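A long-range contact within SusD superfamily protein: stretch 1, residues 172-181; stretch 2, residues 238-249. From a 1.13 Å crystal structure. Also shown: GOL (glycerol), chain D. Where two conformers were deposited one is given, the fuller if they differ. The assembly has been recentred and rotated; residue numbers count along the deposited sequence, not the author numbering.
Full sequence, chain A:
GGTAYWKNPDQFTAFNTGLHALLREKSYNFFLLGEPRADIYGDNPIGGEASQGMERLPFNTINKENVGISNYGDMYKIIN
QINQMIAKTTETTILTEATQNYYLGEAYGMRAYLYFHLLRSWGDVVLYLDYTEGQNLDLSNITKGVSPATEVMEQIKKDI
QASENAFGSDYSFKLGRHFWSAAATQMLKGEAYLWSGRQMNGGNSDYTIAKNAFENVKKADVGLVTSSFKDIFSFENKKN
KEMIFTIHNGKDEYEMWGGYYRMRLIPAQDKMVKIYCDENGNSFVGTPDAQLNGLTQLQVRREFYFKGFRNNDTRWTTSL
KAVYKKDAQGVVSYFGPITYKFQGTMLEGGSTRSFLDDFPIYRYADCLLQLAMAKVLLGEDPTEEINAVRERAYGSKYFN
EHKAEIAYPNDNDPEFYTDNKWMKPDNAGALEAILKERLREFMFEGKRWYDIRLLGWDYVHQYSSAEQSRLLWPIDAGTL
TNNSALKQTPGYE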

# COMPACT_ATOMS: atom_id res chain seq x y z
N SER A 172 -6.93 1.10 22.17
CA SER A 172 -8.27 0.92 21.68
C SER A 172 -8.42 1.68 20.36
O SER A 172 -7.80 2.72 20.13
CB SER A 172 -9.26 1.51 22.69
OG SER A 172 -9.43 2.95 22.49
N PHE A 173 -9.30 1.21 19.51
CA PHE A 173 -9.66 1.93 18.28
C PHE A 173 -10.85 2.80 18.69
O PHE A 173 -12.00 2.51 18.34
CB PHE A 173 -10.01 0.95 17.15
CG PHE A 173 -8.85 0.10 16.71
CD1 PHE A 173 -7.84 0.64 15.93
CD2 PHE A 173 -8.75 -1.24 17.08
CE1 PHE A 173 -6.79 -0.13 15.52
CE2 PHE A 173 -7.69 -1.99 16.69
CZ PHE A 173 -6.71 -1.44 15.89
N LYS A 174 -10.56 3.87 19.42
CA LYS A 174 -11.59 4.71 20.02
C LYS A 174 -12.53 5.28 18.98
O LYS A 174 -13.71 5.41 19.25
CB LYS A 174 -10.96 5.86 20.82
CG LYS A 174 -11.96 6.81 21.49
CD LYS A 174 -11.14 7.94 22.16
CE LYS A 174 -11.95 9.01 22.86
NZ LYS A 174 -11.90 10.30 22.10
N LEU A 175 -12.01 5.62 17.80
CA LEU A 175 -12.82 6.17 16.72
C LEU A 175 -12.93 5.19 15.54
O LEU A 175 -13.31 5.59 14.43
CB LEU A 175 -12.26 7.48 16.28
CG LEU A 175 -12.29 8.58 17.35
CD1 LEU A 175 -11.65 9.84 16.86
CD2 LEU A 175 -13.73 8.90 17.81
N GLY A 176 -12.60 3.93 15.80
CA GLY A 176 -12.68 2.87 14.78
C GLY A 176 -11.36 2.66 14.03
O GLY A 176 -10.47 3.51 14.06
N ARG A 177 -11.31 1.54 13.32
CA ARG A 177 -10.11 1.18 12.56
C ARG A 177 -9.96 2.01 11.31
O ARG A 177 -8.91 1.95 10.68
CB ARG A 177 -10.14 -0.30 12.22
CG ARG A 177 -10.11 -1.19 13.43
CD ARG A 177 -10.63 -2.62 13.13
NE ARG A 177 -10.82 -3.35 14.38
CZ ARG A 177 -9.92 -4.11 14.97
NH1 ARG A 177 -8.77 -4.38 14.41
NH2 ARG A 177 -10.22 -4.68 16.13
N HIS A 178 -10.99 2.77 10.94
CA HIS A 178 -10.87 3.68 9.81
C HIS A 178 -10.43 5.08 10.21
O HIS A 178 -10.34 5.95 9.37
CB HIS A 178 -12.18 3.68 9.04
CG HIS A 178 -13.32 4.18 9.86
ND1 HIS A 178 -13.59 3.67 11.11
CD2 HIS A 178 -14.22 5.15 9.63
CE1 HIS A 178 -14.62 4.31 11.61
NE2 HIS A 178 -15.03 5.19 10.72
N PHE A 179 -10.12 5.27 11.50
CA PHE A 179 -9.52 6.49 12.01
C PHE A 179 -8.15 6.12 12.56
O PHE A 179 -7.90 5.00 13.00
CB PHE A 179 -10.39 7.16 13.10
CG PHE A 179 -11.49 8.02 12.52
CD1 PHE A 179 -12.54 7.49 11.77
CD2 PHE A 179 -11.47 9.39 12.71
CE1 PHE A 179 -13.53 8.33 11.25
CE2 PHE A 179 -12.45 10.20 12.18
CZ PHE A 179 -13.45 9.69 11.43
N TRP A 180 -7.23 7.10 12.57
CA TRP A 180 -5.90 6.86 13.07
C TRP A 180 -5.94 6.47 14.55
O TRP A 180 -6.81 6.90 15.29
CB TRP A 180 -5.00 8.08 12.81
CG TRP A 180 -3.52 7.80 12.89
CD1 TRP A 180 -2.72 7.84 14.02
CD2 TRP A 180 -2.69 7.40 11.81
NE1 TRP A 180 -1.44 7.52 13.66
CE2 TRP A 180 -1.37 7.23 12.33
CE3 TRP A 180 -2.90 7.21 10.44
CZ2 TRP A 180 -0.30 6.83 11.56
CZ3 TRP A 180 -1.82 6.81 9.65
CH2 TRP A 180 -0.54 6.64 10.22
N SER A 181 -4.98 5.66 14.99
CA SER A 181 -4.98 5.07 16.35
C SER A 181 -3.55 4.84 16.79
O SER A 181 -2.58 4.97 16.01
CB SER A 181 -5.73 3.74 16.34
OG SER A 181 -5.00 2.77 15.61
N LYS A 238 -15.87 -5.49 6.43
CA LYS A 238 -15.06 -4.33 6.76
C LYS A 238 -14.72 -4.20 8.23
O LYS A 238 -15.45 -4.60 9.11
CB LYS A 238 -15.78 -3.05 6.31
CG LYS A 238 -15.89 -2.96 4.81
CD LYS A 238 -16.62 -1.68 4.39
CE LYS A 238 -16.65 -1.51 2.89
NZ LYS A 238 -16.80 -0.11 2.48
N LYS A 239 -13.56 -3.59 8.48
CA LYS A 239 -13.12 -3.28 9.86
C LYS A 239 -12.99 -4.54 10.70
O LYS A 239 -13.18 -4.53 11.91
CB LYS A 239 -14.01 -2.24 10.51
CG LYS A 239 -13.92 -0.89 9.79
CD LYS A 239 -14.58 0.26 10.43
CE LYS A 239 -15.99 -0.01 10.62
NZ LYS A 239 -16.70 1.24 11.16
N ASN A 240 -12.59 -5.61 10.04
CA ASN A 240 -12.25 -6.88 10.68
C ASN A 240 -10.94 -6.73 11.47
O ASN A 240 -10.27 -5.69 11.44
CB ASN A 240 -12.16 -7.98 9.63
CG ASN A 240 -11.13 -7.68 8.59
OD1 ASN A 240 -9.94 -7.61 8.90
ND2 ASN A 240 -11.57 -7.51 7.33
N LYS A 241 -10.61 -7.75 12.23
CA LYS A 241 -9.49 -7.66 13.18
C LYS A 241 -8.14 -7.56 12.53
O LYS A 241 -7.16 -7.23 13.20
CB LYS A 241 -9.47 -8.88 14.10
CG LYS A 241 -9.30 -10.20 13.34
N GLU A 242 -8.04 -7.82 11.23
CA GLU A 242 -6.79 -7.62 10.55
C GLU A 242 -6.50 -6.16 10.30
O GLU A 242 -5.34 -5.78 10.07
CB GLU A 242 -6.76 -8.44 9.29
CG GLU A 242 -5.37 -8.37 8.64
CD GLU A 242 -4.90 -9.54 7.90
OE1 GLU A 242 -5.57 -10.57 8.03
OE2 GLU A 242 -3.83 -9.42 7.26
N MSE A 243 -7.51 -5.32 10.27
CA MSE A 243 -7.33 -3.92 9.97
C MSE A 243 -6.79 -3.12 11.15
O MSE A 243 -7.39 -3.07 12.22
CB MSE A 243 -8.64 -3.30 9.52
CG MSE A 243 -9.25 -3.97 8.30
SE MSE A 243 -8.06 -3.88 6.76
CE MSE A 243 -8.98 -5.07 5.64
N ILE A 244 -5.61 -2.55 10.96
CA ILE A 244 -5.03 -1.60 11.90
C ILE A 244 -5.46 -0.18 11.51
O ILE A 244 -5.96 0.55 12.37
CB ILE A 244 -3.48 -1.74 11.94
CG1 ILE A 244 -3.05 -3.14 12.42
CG2 ILE A 244 -2.88 -0.61 12.80
CD1 ILE A 244 -1.65 -3.48 11.95
N PHE A 245 -5.27 0.16 10.23
CA PHE A 245 -5.77 1.44 9.71
C PHE A 245 -6.23 1.16 8.30
O PHE A 245 -5.50 0.61 7.48
CB PHE A 245 -4.71 2.53 9.74
CG PHE A 245 -5.18 3.85 9.19
CD1 PHE A 245 -6.39 4.43 9.64
CD2 PHE A 245 -4.47 4.54 8.23
CE1 PHE A 245 -6.85 5.62 9.11
CE2 PHE A 245 -4.93 5.72 7.72
CZ PHE A 245 -6.10 6.28 8.15
N THR A 246 -7.49 1.47 8.05
CA THR A 246 -8.13 1.21 6.77
C THR A 246 -8.93 2.44 6.33
O THR A 246 -9.57 3.08 7.16
CB THR A 246 -9.01 -0.07 6.89
OG1 THR A 246 -9.50 -0.40 5.60
CG2 THR A 246 -10.15 0.05 7.91
N ILE A 247 -8.85 2.75 5.05
CA ILE A 247 -9.56 3.90 4.49
C ILE A 247 -11.01 3.48 4.21
O ILE A 247 -11.26 2.58 3.41
CB ILE A 247 -8.94 4.40 3.19
CG1 ILE A 247 -7.50 4.82 3.36
CG2 ILE A 247 -9.76 5.52 2.56
CD1 ILE A 247 -7.24 5.89 4.28
N HIS A 248 -11.96 4.11 4.90
CA HIS A 248 -13.38 3.85 4.68
C HIS A 248 -13.88 4.46 3.39
O HIS A 248 -13.83 5.66 3.23
CB HIS A 248 -14.21 4.39 5.84
CG HIS A 248 -15.69 4.22 5.61
ND1 HIS A 248 -16.34 3.00 5.65
CD2 HIS A 248 -16.59 5.09 5.14
CE1 HIS A 248 -17.62 3.19 5.38
NE2 HIS A 248 -17.78 4.43 5.02
N ASN A 249 -14.34 3.59 2.48
CA ASN A 249 -15.07 4.01 1.29
C ASN A 249 -16.50 3.48 1.43
O ASN A 249 -16.79 2.62 2.26
CB ASN A 249 -14.39 3.51 0.03
CG ASN A 249 -12.95 3.94 -0.06
OD1 ASN A 249 -12.65 5.15 -0.10
ND2 ASN A 249 -12.02 2.98 -0.08
C1 GOL D . -10.99 7.31 6.24
O1 GOL D . -11.30 6.12 6.83
C2 GOL D . -12.24 8.05 5.86
O2 GOL D . -12.01 9.34 5.40
C3 GOL D . -13.24 8.19 7.00
O3 GOL D . -12.66 8.13 8.29
O HOH W 1 -5.85 3.14 13.09

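Stretch 1 has no regular secondary structure; two successive type I turns, Phe-173 to Gly-176 and Gly-176 to Phe-179, bring Arg-177 and His-178 alongside Phe-245 and Thr-246. Gly-176 joins the turns at backbone angles that would jam a side chain against the preceding carbonyl.

Arg-177 covers the most surface and bonds at both ends. Thr-246 N donates to Arg-177 O (3.0 Å), while the long side chain reaches the type I turn of Asn-240 to Met-243, where Arg-177 NH1 donates to Met-243 O (2.9 Å). That carbonyl lies near the guanidinium plane, where its N-H groups point; Asn-240 C and Lys-241 CA lie over one face. The long, flat side chain suits this place because it can lie against the turn's backbone while NH1 reaches Met-243 O.

His-178 carries on the backbone pairing through a CA-H...O contact, His-178 CA to Thr-246 O at 3.0 Å. Its flat ring packs against aliphatic Lys-239 (His-178 ND1 to Lys-239 CD, 3.6 Å) and lies obliquely to that of His-248; ND1 has no hydrogen-bond partner, so the ring serves here in packing. A glycerol, probably from the crystallisation liquor, bridges the backbones: GOL O1 donates to His-178 O (2.7 Å) and accepts from His-248 N (2.9 Å).

Phe-245 supplies an apolar surface. Its face receives the edge of Trp-180, with Trp-180 CE3 3.7 Å from Phe-245 CE2, a favourable meeting of slightly positive ring edge and electron-rich face. Nearby, water 1 donates to Phe-179 O and Ile-244 O, tying the stretches together.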